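Local atomic coordinates of protein similar to metal-dependent hydrolase (Staphylococcus aureus subsp. aureus Mu50, PDB entry 3ESH), a protein that is probably a metal-dependent hydrolase of the metallo-beta-lactamase superfamily, though its substrate is not established. Residues D63-L71 against F111-Q120; K70-F79 against T151-D159. One frame throughout, in Å; residues are numbered along the deposited sequence.

Contact 1. Residues D63-L71 against F111-Q120; sequences DAGIGNGKL and FDHAAGLTDQ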
ATOM      1  N   ASP A  63      31.663  -0.586   5.322  1.00 45.93           N
ATOM      2  CA  ASP A  63      31.205  -1.949   5.526  1.00 42.91           C
ATOM      3  C   ASP A  63      32.304  -2.660   6.300  1.00 40.76           C
ATOM      4  O   ASP A  63      33.220  -2.004   6.775  1.00 37.38           O
ATOM      5  CB  ASP A  63      30.870  -2.645   4.203  1.00 44.18           C
ATOM      6  CG  ASP A  63      29.471  -2.309   3.719  1.00 47.34           C
ATOM      7  OD1 ASP A  63      28.570  -2.141   4.567  1.00 49.63           O
ATOM      8  OD2 ASP A  63      29.248  -2.220   2.499  1.00 50.22           O
ATOM      9  N   ALA A  64      32.236  -3.981   6.432  1.00 40.22           N
ATOM     10  CA  ALA A  64      33.245  -4.666   7.227  1.00 40.86           C
ATOM     11  C   ALA A  64      33.909  -5.899   6.647  1.00 40.69           C
ATOM     12  O   ALA A  64      34.587  -6.630   7.363  1.00 42.15           O
ATOM     13  CB  ALA A  64      32.660  -4.994   8.587  1.00 40.09           C
ATOM     14  N   GLY A  65      33.729  -6.148   5.362  1.00 40.88           N
ATOM     15  CA  GLY A  65      34.355  -7.321   4.777  1.00 40.44           C
ATOM     16  C   GLY A  65      33.872  -8.648   5.346  1.00 39.41           C
ATOM     17  O   GLY A  65      32.844  -8.705   6.014  1.00 39.39           O
ATOM     18  N   ILE A  66      34.625  -9.713   5.079  1.00 37.77           N
ATOM     19  CA  ILE A  66      34.276 -11.050   5.529  1.00 36.76           C
ATOM     20  C   ILE A  66      34.885 -11.465   6.861  1.00 36.34           C
ATOM     21  O   ILE A  66      34.701 -12.601   7.306  1.00 37.39           O
ATOM     22  CB  ILE A  66      34.657 -12.105   4.475  1.00 37.90           C
ATOM     23  CG1 ILE A  66      36.108 -11.882   4.025  1.00 39.84           C
ATOM     24  CG2 ILE A  66      33.665 -12.061   3.314  1.00 36.69           C
ATOM     25  CD1 ILE A  66      36.569 -12.822   2.914  1.00 40.71           C
ATOM     26  N   GLY A  67      35.619 -10.556   7.492  1.00 35.26           N
ATOM     27  CA  GLY A  67      36.222 -10.856   8.777  1.00 36.94           C
ATOM     28  C   GLY A  67      37.301 -11.928   8.852  1.00 37.89           C
ATOM     29  O   GLY A  67      37.873 -12.344   7.841  1.00 38.84           O
ATOM     30  N   ASN A  68      37.560 -12.387  10.081  1.00 38.01           N
ATOM     31  CA  ASN A  68      38.594 -13.392  10.366  1.00 38.49           C
ATOM     32  C   ASN A  68      38.028 -14.503  11.229  1.00 39.34           C
ATOM     33  O   ASN A  68      37.566 -14.257  12.335  1.00 41.41           O
ATOM     34  CB  ASN A  68      39.761 -12.714  11.075  1.00 37.14           C
ATOM     35  CG  ASN A  68      40.365 -11.614  10.243  1.00 37.87           C
ATOM     36  OD1 ASN A  68      41.148 -11.876   9.323  1.00 35.92           O
ATOM     37  ND2 ASN A  68      39.987 -10.370  10.534  1.00 37.32           N
ATOM     38  N   GLY A  69      38.067 -15.727  10.716  1.00 39.18           N
ATOM     39  CA  GLY A  69      37.523 -16.856  11.452  1.00 39.36           C
ATOM     40  C   GLY A  69      35.998 -16.924  11.501  1.00 39.43           C
ATOM     41  O   GLY A  69      35.450 -17.793  12.173  1.00 39.17           O
ATOM     42  N   LYS A  70      35.309 -16.025  10.794  1.00 40.45           N
ATOM     43  CA  LYS A  70      33.840 -15.996  10.781  1.00 42.09           C
ATOM     44  C   LYS A  70      33.188 -17.031   9.862  1.00 43.85           C
ATOM     45  O   LYS A  70      32.253 -17.726  10.263  1.00 43.61           O
ATOM     46  CB  LYS A  70      33.354 -14.592  10.399  1.00 42.14           C
ATOM     47  CG  LYS A  70      33.684 -13.525  11.437  1.00 40.23           C
ATOM     48  CD  LYS A  70      32.983 -13.809  12.766  1.00 40.65           C
ATOM     49  CE  LYS A  70      31.473 -13.676  12.656  1.00 36.60           C
ATOM     50  NZ  LYS A  70      31.044 -12.267  12.792  1.00 36.97           N
ATOM     51  N   LEU A  71      33.672 -17.111   8.626  1.00 45.14           N
ATOM     52  CA  LEU A  71      33.146 -18.071   7.667  1.00 45.27           C
ATOM     53  C   LEU A  71      33.734 -19.429   8.008  1.00 46.71           C
ATOM     54  O   LEU A  71      34.881 -19.521   8.432  1.00 45.13           O
ATOM     55  CB  LEU A  71      33.537 -17.688   6.230  1.00 44.53           C
ATOM     56  CG  LEU A  71      32.709 -16.638   5.472  1.00 43.29           C
ATOM     57  CD1 LEU A  71      32.641 -15.358   6.258  1.00 39.97           C
ATOM     58  CD2 LEU A  71      33.332 -16.389   4.106  1.00 45.18           C
ATOM     59  N   PHE A 111      26.069 -11.119   4.297  1.00 34.91           N
ATOM     60  CA  PHE A 111      27.327 -11.606   4.858  1.00 36.80           C
ATOM     61  C   PHE A 111      28.581 -11.009   4.224  1.00 38.64           C
ATOM     62  O   PHE A 111      29.557 -10.729   4.919  1.00 39.46           O
ATOM     63  CB  PHE A 111      27.397 -13.138   4.793  1.00 37.69           C
ATOM     64  CG  PHE A 111      27.886 -13.668   3.477  1.00 40.16           C
ATOM     65  CD1 PHE A 111      27.002 -13.908   2.433  1.00 41.60           C
ATOM     66  CD2 PHE A 111      29.242 -13.918   3.278  1.00 40.52           C
ATOM     67  CE1 PHE A 111      27.460 -14.395   1.206  1.00 44.39           C
ATOM     68  CE2 PHE A 111      29.717 -14.403   2.063  1.00 42.84           C
ATOM     69  CZ  PHE A 111      28.825 -14.643   1.021  1.00 44.28           C
ATOM     70  N   ASP A 112      28.559 -10.812   2.911  1.00 38.75           N
ATOM     71  CA  ASP A 112      29.713 -10.248   2.227  1.00 38.85           C
ATOM     72  C   ASP A 112      30.041  -8.840   2.735  1.00 37.16           C
ATOM     73  O   ASP A 112      31.105  -8.308   2.453  1.00 37.18           O
ATOM     74  CB  ASP A 112      29.487 -10.245   0.700  1.00 41.06           C
ATOM     75  CG  ASP A 112      28.109  -9.721   0.298  1.00 43.74           C
ATOM     76  OD1 ASP A 112      27.096 -10.207   0.853  1.00 44.79           O
ATOM     77  OD2 ASP A 112      28.034  -8.826  -0.598  1.00 50.72           O
ATOM     78  N   HIS A 113      29.140  -8.253   3.512  1.00 36.15           N
ATOM     79  CA  HIS A 113      29.349  -6.906   4.045  1.00 35.56           C
ATOM     80  C   HIS A 113      29.417  -6.831   5.573  1.00 35.21           C
ATOM     81  O   HIS A 113      30.086  -5.958   6.120  1.00 34.37           O
ATOM     82  CB  HIS A 113      28.229  -5.950   3.583  1.00 35.03           C
ATOM     83  CG  HIS A 113      28.219  -5.671   2.105  1.00 36.62           C
ATOM     84  ND1 HIS A 113      28.034  -6.657   1.155  1.00 37.12           N
ATOM     85  CD2 HIS A 113      28.363  -4.516   1.417  1.00 34.46           C
ATOM     86  CE1 HIS A 113      28.069  -6.123  -0.054  1.00 36.07           C
ATOM     87  NE2 HIS A 113      28.267  -4.824   0.076  1.00 38.13           N
ATOM     88  N   ALA A 114      28.740  -7.750   6.257  1.00 36.29           N
ATOM     89  CA  ALA A 114      28.685  -7.715   7.716  1.00 36.56           C
ATOM     90  C   ALA A 114      29.446  -8.776   8.514  1.00 36.46           C
ATOM     91  O   ALA A 114      29.566  -8.660   9.730  1.00 38.29           O
ATOM     92  CB  ALA A 114      27.231  -7.708   8.147  1.00 36.59           C
ATOM     93  N   ALA A 115      29.971  -9.799   7.853  1.00 37.46           N
ATOM     94  CA  ALA A 115      30.700 -10.840   8.581  1.00 37.30           C
ATOM     95  C   ALA A 115      31.877 -10.314   9.402  1.00 37.88           C
ATOM     96  O   ALA A 115      32.170 -10.830  10.484  1.00 39.74           O
ATOM     97  CB  ALA A 115      31.178 -11.907   7.630  1.00 35.62           C
ATOM     98  N   GLY A 116      32.547  -9.289   8.890  1.00 37.94           N
ATOM     99  CA  GLY A 116      33.691  -8.734   9.591  1.00 36.66           C
ATOM    100  C   GLY A 116      33.345  -7.765  10.710  1.00 37.98           C
ATOM    101  O   GLY A 116      34.211  -7.031  11.174  1.00 39.09           O
ATOM    102  N   LEU A 117      32.086  -7.756  11.142  1.00 37.01           N
ATOM    103  CA  LEU A 117      31.658  -6.858  12.215  1.00 37.72           C
ATOM    104  C   LEU A 117      32.028  -7.369  13.604  1.00 37.94           C
ATOM    105  O   LEU A 117      32.184  -6.583  14.542  1.00 35.87           O
ATOM    106  CB  LEU A 117      30.145  -6.607  12.152  1.00 36.00           C
ATOM    107  CG  LEU A 117      29.687  -5.516  11.175  1.00 35.78           C
ATOM    108  CD1 LEU A 117      28.166  -5.368  11.229  1.00 33.44           C
ATOM    109  CD2 LEU A 117      30.388  -4.203  11.534  1.00 30.29           C
ATOM    110  N   THR A 118      32.159  -8.680  13.746  1.00 46.34           N
ATOM    111  CA  THR A 118      32.513  -9.267  15.023  1.00 47.18           C
ATOM    112  C   THR A 118      33.502 -10.394  14.810  1.00 48.71           C
ATOM    113  O   THR A 118      33.651 -10.898  13.701  1.00 48.76           O
ATOM    114  CB  THR A 118      31.290  -9.876  15.723  1.00 47.14           C
ATOM    115  OG1 THR A 118      30.824 -10.998  14.967  1.00 47.51           O
ATOM    116  CG2 THR A 118      30.184  -8.846  15.863  1.00 47.36           C
ATOM    117  N   ASP A 119      34.196 -10.786  15.866  1.00 50.69           N
ATOM    118  CA  ASP A 119      35.116 -11.900  15.786  1.00 53.18           C
ATOM    119  C   ASP A 119      34.262 -13.056  16.288  1.00 54.60           C
ATOM    120  O   ASP A 119      33.068 -12.922  16.457  1.00 55.20           O
ATOM    121  CB  ASP A 119      36.308 -11.696  16.750  1.00 53.44           C
ATOM    122  CG  ASP A 119      35.875 -11.320  18.171  1.00 54.60           C
ATOM    123  OD1 ASP A 119      34.961 -11.965  18.712  1.00 51.11           O
ATOM    124  OD2 ASP A 119      36.463 -10.382  18.753  1.00 54.10           O
ATOM    125  N   GLN A 120      34.891 -14.215  16.469  1.00 22.74           N
ATOM    126  CA  GLN A 120      34.139 -15.396  16.964  1.00 22.74           C
ATOM    127  C   GLN A 120      33.729 -15.156  18.412  1.00 22.74           C
ATOM    128  O   GLN A 120      34.483 -14.561  19.188  1.00 59.44           O
ATOM    129  CB  GLN A 120      34.986 -16.593  16.922  1.00 22.74           C
ATOM    130  CG  GLN A 120      35.726 -16.563  15.664  1.00 22.74           C
ATOM    131  CD  GLN A 120      37.180 -16.455  15.938  1.00 22.74           C
ATOM    132  OE1 GLN A 120      37.683 -15.441  16.496  1.00 22.74           O
ATOM    133  NE2 GLN A 120      37.907 -17.511  15.552  1.00 22.74           N
TER
HETATM  134  O   HOH W   1      29.390 -10.340  12.088  1.00 39.75           O
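K70 reaches A115 and T118 because its four side-chain torsions all turn the same way, from chi1 -66° to chi4 -83°, curling the chain over the A115-T118 backbone. T118 meets it nearly at a right angle, with OG1 held between its backbone N and carbonyl carbon (chi1 67°). The ammonium has several acceptors. The bond from K70 NZ to T118 OG1 is short, 2.5 Å. K70 NZ also donates to A115 O at 2.9 Å. A third bond, from K70 NZ to T118 O, measures 3.1 Å and comes from well above the carbonyl plane. A water accepts from K70 NZ at 2.6 Å and lies within donating distance of A114 O, one of several acceptors around it. Lysine suits this buried place: its long alkyl chain packs on the backbone, while its charge is met by carbonyls of a turn.

Farther along, the main chains meet directly. A64 N donates to H113 O (2.9 Å), and G116 N returns a bond to G65 O (2.9 Å). G116 CA also makes a CA-H...O contact with A64 O. Glycine at both G67 and G116 lets the backbones close until their CA atoms are 3.4 Å apart, and G65 and G67 both adopt positive phi. The small methyls of A64 and A115 allow close approach, A64 CB touching L117 CD2 and A115 CB touching L71 CD1. D112 and H113, with H108 and H110, complete an HxHxDH sequence, consistent with the metal-site loop of the metallo-beta-lactamase fold, here held against the loop that follows strand 59-61.

Contact 2. Residues K70-F79 against T151-D159; sequences KLSEKQLRNF and TYWDKNKGD
Q75 lays its amide over one face of the W153 indole, NE2 standing 3.3 Å above the ring toward its rim and the two planes only 24° apart. Its chain is extended beyond CG (chi2 -176°), giving the length to cover the ring from the helix. This is the close-packed part: L71 CD1 and F79 CE2 approach the rim of the indole near its plane, each about 4.0 Å from the nearest ring carbon, CZ3 and CZ2 of W153 respectively. The broad indole serves several neighbours at once, while its NE1 is bonded to S150 O.

The solvent side is looser and polar. The exposed K155 reaches across, CG anti to its backbone N (chi1 -177°) and the chain bent once, at chi3, and K155 NZ donates to Q75 OE1 at 2.7 Å and more distantly to K70 O at 3.2 Å. The long chain of a lysine suits this exposed rim, its ammonium reaching two carbonyl oxygens from the solvent side. The bond to K155 ties up Q75 OE1, which also accepts weakly from S72 N at 3.3 Å, while S72 OG accepts from Q75 N. The reciprocal pair is a capping box, which starts helix 73-78 with its first turn fixed against the 151-159 loop.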
ATOM      1  N   LYS A  70      35.309 -16.025  10.794  1.00 40.45           N
ATOM      2  CA  LYS A  70      33.840 -15.996  10.781  1.00 42.09           C
ATOM      3  C   LYS A  70      33.188 -17.031   9.862  1.00 43.85           C
ATOM      4  O   LYS A  70      32.253 -17.726  10.263  1.00 43.61           O
ATOM      5  CB  LYS A  70      33.354 -14.592  10.399  1.00 42.14           C
ATOM      6  CG  LYS A  70      33.684 -13.525  11.437  1.00 40.23           C
ATOM      7  CD  LYS A  70      32.983 -13.809  12.766  1.00 40.65           C
ATOM      8  CE  LYS A  70      31.473 -13.676  12.656  1.00 36.60           C
ATOM      9  NZ  LYS A  70      31.044 -12.267  12.792  1.00 36.97           N
ATOM     10  N   LEU A  71      33.672 -17.111   8.626  1.00 45.14           N
ATOM     11  CA  LEU A  71      33.146 -18.071   7.667  1.00 45.27           C
ATOM     12  C   LEU A  71      33.734 -19.429   8.008  1.00 46.71           C
ATOM     13  O   LEU A  71      34.881 -19.521   8.432  1.00 45.13           O
ATOM     14  CB  LEU A  71      33.537 -17.688   6.230  1.00 44.53           C
ATOM     15  CG  LEU A  71      32.709 -16.638   5.472  1.00 43.29           C
ATOM     16  CD1 LEU A  71      32.641 -15.358   6.258  1.00 39.97           C
ATOM     17  CD2 LEU A  71      33.332 -16.389   4.106  1.00 45.18           C
ATOM     18  N   SER A  72      32.946 -20.481   7.841  1.00 48.50           N
ATOM     19  CA  SER A  72      33.436 -21.816   8.124  1.00 51.73           C
ATOM     20  C   SER A  72      34.351 -22.242   6.982  1.00 54.77           C
ATOM     21  O   SER A  72      34.612 -21.475   6.051  1.00 56.00           O
ATOM     22  CB  SER A  72      32.273 -22.799   8.229  1.00 51.42           C
ATOM     23  OG  SER A  72      31.864 -23.222   6.939  1.00 52.95           O
ATOM     24  N   GLU A  73      34.831 -23.476   7.058  1.00 57.48           N
ATOM     25  CA  GLU A  73      35.718 -24.015   6.039  1.00 58.13           C
ATOM     26  C   GLU A  73      34.898 -24.285   4.791  1.00 58.42           C
ATOM     27  O   GLU A  73      35.360 -24.071   3.671  1.00 59.06           O
ATOM     28  CB  GLU A  73      36.347 -25.312   6.544  1.00 60.35           C
ATOM     29  CG  GLU A  73      37.861 -25.386   6.406  1.00 64.87           C
ATOM     30  CD  GLU A  73      38.574 -24.143   6.926  1.00 68.08           C
ATOM     31  OE1 GLU A  73      38.121 -23.568   7.941  1.00 68.71           O
ATOM     32  OE2 GLU A  73      39.599 -23.752   6.322  1.00 69.32           O
ATOM     33  N   LYS A  74      33.668 -24.742   4.992  1.00 57.41           N
ATOM     34  CA  LYS A  74      32.780 -25.041   3.889  1.00 57.44           C
ATOM     35  C   LYS A  74      32.346 -23.760   3.188  1.00 57.30           C
ATOM     36  O   LYS A  74      32.187 -23.731   1.966  1.00 57.04           O
ATOM     37  CB  LYS A  74      31.554 -25.794   4.394  1.00 57.75           C
ATOM     38  CG  LYS A  74      30.673 -26.338   3.292  1.00 60.39           C
ATOM     39  CD  LYS A  74      29.557 -27.192   3.863  1.00 62.69           C
ATOM     40  CE  LYS A  74      28.692 -27.789   2.765  1.00 63.71           C
ATOM     41  NZ  LYS A  74      27.651 -28.681   3.342  1.00 63.73           N
ATOM     42  N   GLN A  75      32.149 -22.699   3.961  1.00 57.18           N
ATOM     43  CA  GLN A  75      31.737 -21.431   3.374  1.00 55.05           C
ATOM     44  C   GLN A  75      32.912 -20.761   2.669  1.00 55.05           C
ATOM     45  O   GLN A  75      32.734 -20.150   1.623  1.00 56.09           O
ATOM     46  CB  GLN A  75      31.144 -20.512   4.444  1.00 52.84           C
ATOM     47  CG  GLN A  75      29.859 -21.061   5.043  1.00 51.96           C
ATOM     48  CD  GLN A  75      29.221 -20.117   6.034  1.00 51.40           C
ATOM     49  OE1 GLN A  75      29.870 -19.626   6.952  1.00 50.96           O
ATOM     50  NE2 GLN A  75      27.935 -19.863   5.857  1.00 51.49           N
ATOM     51  N   LEU A  76      34.112 -20.882   3.227  1.00 54.43           N
ATOM     52  CA  LEU A  76      35.266 -20.278   2.587  1.00 54.30           C
ATOM     53  C   LEU A  76      35.411 -20.872   1.184  1.00 56.09           C
ATOM     54  O   LEU A  76      35.636 -20.150   0.216  1.00 56.52           O
ATOM     55  CB  LEU A  76      36.536 -20.515   3.401  1.00 50.44           C
ATOM     56  CG  LEU A  76      36.693 -19.736   4.709  1.00 49.49           C
ATOM     57  CD1 LEU A  76      37.969 -20.162   5.409  1.00 47.40           C
ATOM     58  CD2 LEU A  76      36.735 -18.256   4.432  1.00 47.64           C
ATOM     59  N   ARG A  77      35.268 -22.185   1.071  1.00 57.49           N
ATOM     60  CA  ARG A  77      35.378 -22.834  -0.227  1.00 60.36           C
ATOM     61  C   ARG A  77      34.208 -22.493  -1.161  1.00 60.29           C
ATOM     62  O   ARG A  77      34.413 -22.100  -2.308  1.00 59.92           O
ATOM     63  CB  ARG A  77      35.469 -24.359  -0.067  1.00 62.43           C
ATOM     64  CG  ARG A  77      36.811 -24.864   0.434  1.00 64.93           C
ATOM     65  CD  ARG A  77      37.019 -26.324   0.037  1.00 65.79           C
ATOM     66  NE  ARG A  77      36.024 -27.206   0.635  1.00 67.59           N
ATOM     67  CZ  ARG A  77      35.971 -27.500   1.931  1.00 67.80           C
ATOM     68  NH1 ARG A  77      36.864 -26.982   2.765  1.00 66.78           N
ATOM     69  NH2 ARG A  77      35.024 -28.311   2.392  1.00 68.12           N
ATOM     70  N   ASN A  78      32.984 -22.654  -0.671  1.00 59.95           N
ATOM     71  CA  ASN A  78      31.809 -22.365  -1.474  1.00 58.99           C
ATOM     72  C   ASN A  78      31.755 -20.912  -1.947  1.00 58.36           C
ATOM     73  O   ASN A  78      31.159 -20.621  -2.987  1.00 58.20           O
ATOM     74  CB  ASN A  78      30.529 -22.659  -0.688  1.00 60.68           C
ATOM     75  CG  ASN A  78      30.436 -24.103  -0.228  1.00 62.14           C
ATOM     76  OD1 ASN A  78      31.149 -24.978  -0.723  1.00 63.15           O
ATOM     77  ND2 ASN A  78      29.539 -24.361   0.719  1.00 62.24           N
ATOM     78  N   PHE A  79      32.364 -20.001  -1.188  1.00 57.26           N
ATOM     79  CA  PHE A  79      32.338 -18.582  -1.541  1.00 56.06           C
ATOM     80  C   PHE A  79      33.618 -18.049  -2.181  1.00 54.88           C
ATOM     81  O   PHE A  79      33.806 -16.840  -2.293  1.00 53.15           O
ATOM     82  CB  PHE A  79      31.993 -17.746  -0.313  1.00 57.29           C
ATOM     83  CG  PHE A  79      30.580 -17.903   0.142  1.00 58.58           C
ATOM     84  CD1 PHE A  79      29.527 -17.629  -0.719  1.00 59.32           C
ATOM     85  CD2 PHE A  79      30.293 -18.317   1.440  1.00 60.09           C
ATOM     86  CE1 PHE A  79      28.207 -17.762  -0.296  1.00 59.06           C
ATOM     87  CE2 PHE A  79      28.973 -18.455   1.869  1.00 58.70           C
ATOM     88  CZ  PHE A  79      27.930 -18.176   0.997  1.00 59.48           C
ATOM     89  N   THR A 151      21.960 -15.269   3.360  1.00 39.34           N
ATOM     90  CA  THR A 151      22.995 -14.242   3.570  1.00 39.48           C
ATOM     91  C   THR A 151      22.915 -13.508   4.913  1.00 36.81           C
ATOM     92  O   THR A 151      23.906 -12.954   5.373  1.00 37.58           O
ATOM     93  CB  THR A 151      23.059 -13.187   2.421  1.00 39.71           C
ATOM     94  OG1 THR A 151      21.747 -12.694   2.123  1.00 41.80           O
ATOM     95  CG2 THR A 151      23.664 -13.805   1.180  1.00 39.92           C
ATOM     96  N   TYR A 152      21.745 -13.501   5.540  1.00 35.34           N
ATOM     97  CA  TYR A 152      21.598 -12.883   6.854  1.00 33.62           C
ATOM     98  C   TYR A 152      21.849 -14.003   7.853  1.00 36.88           C
ATOM     99  O   TYR A 152      21.016 -14.890   7.995  1.00 36.76           O
ATOM    100  CB  TYR A 152      20.195 -12.342   7.061  1.00 32.25           C
ATOM    101  CG  TYR A 152      19.857 -11.155   6.189  1.00 29.43           C
ATOM    102  CD1 TYR A 152      20.725 -10.079   6.089  1.00 27.21           C
ATOM    103  CD2 TYR A 152      18.638 -11.076   5.524  1.00 28.77           C
ATOM    104  CE1 TYR A 152      20.389  -8.952   5.353  1.00 26.69           C
ATOM    105  CE2 TYR A 152      18.287  -9.943   4.792  1.00 26.77           C
ATOM    106  CZ  TYR A 152      19.168  -8.890   4.707  1.00 27.98           C
ATOM    107  OH  TYR A 152      18.854  -7.779   3.953  1.00 28.08           O
ATOM    108  N   TRP A 153      22.994 -13.962   8.529  1.00 38.81           N
ATOM    109  CA  TRP A 153      23.358 -15.013   9.472  1.00 39.01           C
ATOM    110  C   TRP A 153      23.343 -14.587  10.921  1.00 40.76           C
ATOM    111  O   TRP A 153      23.848 -13.510  11.246  1.00 40.24           O
ATOM    112  CB  TRP A 153      24.765 -15.538   9.171  1.00 39.97           C
ATOM    113  CG  TRP A 153      25.053 -15.881   7.735  1.00 41.31           C
ATOM    114  CD1 TRP A 153      24.156 -16.257   6.778  1.00 41.28           C
ATOM    115  CD2 TRP A 153      26.346 -16.002   7.139  1.00 39.95           C
ATOM    116  NE1 TRP A 153      24.809 -16.615   5.633  1.00 41.49           N
ATOM    117  CE2 TRP A 153      26.159 -16.470   5.826  1.00 40.97           C
ATOM    118  CE3 TRP A 153      27.651 -15.767   7.596  1.00 41.31           C
ATOM    119  CZ2 TRP A 153      27.229 -16.709   4.954  1.00 39.26           C
ATOM    120  CZ3 TRP A 153      28.712 -16.004   6.732  1.00 39.85           C
ATOM    121  CH2 TRP A 153      28.490 -16.472   5.424  1.00 38.52           C
ATOM    122  N   ASP A 154      22.775 -15.440  11.780  1.00 41.56           N
ATOM    123  CA  ASP A 154      22.719 -15.191  13.225  1.00 43.99           C
ATOM    124  C   ASP A 154      24.164 -15.054  13.673  1.00 43.29           C
ATOM    125  O   ASP A 154      24.505 -14.239  14.531  1.00 43.36           O
ATOM    126  CB  ASP A 154      22.104 -16.391  13.962  1.00 47.62           C
ATOM    127  CG  ASP A 154      20.607 -16.500  13.763  1.00 52.39           C
ATOM    128  OD1 ASP A 154      20.053 -17.600  13.966  1.00 53.57           O
ATOM    129  OD2 ASP A 154      19.983 -15.479  13.417  1.00 58.05           O
ATOM    130  N   LYS A 155      25.005 -15.877  13.057  1.00 41.74           N
ATOM    131  CA  LYS A 155      26.423 -15.912  13.342  0.50 39.35           C
ATOM    132  C   LYS A 155      27.087 -14.534  13.260  1.00 39.24           C
ATOM    133  O   LYS A 155      28.195 -14.348  13.752  1.00 39.15           O
ATOM    134  CB  LYS A 155      27.086 -16.880  12.371  0.50 37.89           C
ATOM    135  CG  LYS A 155      28.556 -17.085  12.591  0.50 37.27           C
ATOM    136  CD  LYS A 155      29.048 -18.319  11.843  0.50 35.44           C
ATOM    137  CE  LYS A 155      28.948 -18.164  10.338  0.50 33.75           C
ATOM    138  NZ  LYS A 155      29.595 -19.322   9.670  0.50 30.88           N
ATOM    139  N   ASN A 156      26.400 -13.573  12.648  1.00 37.37           N
ATOM    140  CA  ASN A 156      26.914 -12.210  12.477  1.00 37.49           C
ATOM    141  C   ASN A 156      26.370 -11.191  13.475  1.00 37.33           C
ATOM    142  O   ASN A 156      26.591  -9.995  13.316  1.00 36.17           O
ATOM    143  CB  ASN A 156      26.627 -11.703  11.053  1.00 37.56           C
ATOM    144  CG  ASN A 156      27.502 -12.368   9.994  1.00 38.52           C
ATOM    145  OD1 ASN A 156      27.236 -12.247   8.806  1.00 39.57           O
ATOM    146  ND2 ASN A 156      28.550 -13.067  10.426  1.00 32.80           N
ATOM    147  N   LYS A 157      25.650 -11.668  14.487  1.00 39.48           N
ATOM    148  CA  LYS A 157      25.108 -10.793  15.523  1.00 39.51           C
ATOM    149  C   LYS A 157      26.232 -10.490  16.527  1.00 39.55           C
ATOM    150  O   LYS A 157      27.239 -11.206  16.554  1.00 36.76           O
ATOM    151  CB  LYS A 157      23.961 -11.488  16.251  1.00 39.49           C
ATOM    152  CG  LYS A 157      22.743 -11.801  15.399  1.00 39.25           C
ATOM    153  CD  LYS A 157      21.524 -11.950  16.287  1.00 39.83           C
ATOM    154  CE  LYS A 157      20.236 -12.123  15.495  1.00 42.63           C
ATOM    155  NZ  LYS A 157      20.138 -13.447  14.845  1.00 44.68           N
ATOM    156  N   GLY A 158      26.071  -9.442  17.340  1.00 39.85           N
ATOM    157  CA  GLY A 158      27.104  -9.140  18.315  1.00 40.75           C
ATOM    158  C   GLY A 158      27.116  -7.796  19.018  1.00 42.76           C
ATOM    159  O   GLY A 158      26.337  -6.900  18.700  1.00 45.36           O
ATOM    160  N   ASP A 159      28.034  -7.684  19.982  1.00 44.27           N
ATOM    161  CA  ASP A 159      28.261  -6.498  20.823  1.00 44.67           C
ATOM    162  C   ASP A 159      28.024  -5.157  20.169  1.00 41.88           C
ATOM    163  O   ASP A 159      27.561  -4.226  20.821  1.00 38.45           O
ATOM    164  CB  ASP A 159      29.702  -6.484  21.356  1.00 49.51           C
ATOM    165  CG  ASP A 159      29.905  -7.419  22.507  1.00 55.16           C
ATOM    166  OD1 ASP A 159      29.524  -8.603  22.387  1.00 59.51           O
ATOM    167  OD2 ASP A 159      30.450  -6.972  23.538  1.00 58.43           O
TER
HETATM  168  O   HOH W   1      29.390 -10.340  12.088  1.00 39.75           O

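From the N terminus, the chain leaves strand 59-61 through 63-71 and runs on into 70-79, so K70 and L71 serve both contacts. Contact 1 closes the excursion through helices 73-78 and 87-92 and strand 103-105 when the chain returns at 111-120. Contact 2 closes a longer one, through strand 130-134 and helix 135-142, at 151-159. The segments alternate, so the two loops cross instead of nesting. Their centres lie about 7 Å apart, and F111 joins them: its CD2 is 3.4 Å from W153 CH2, and its CZ is 3.4 Å from F79 CE1. Together they tie the putative metal-site loop to helix 73-78 and the loop preceding strand 164-167.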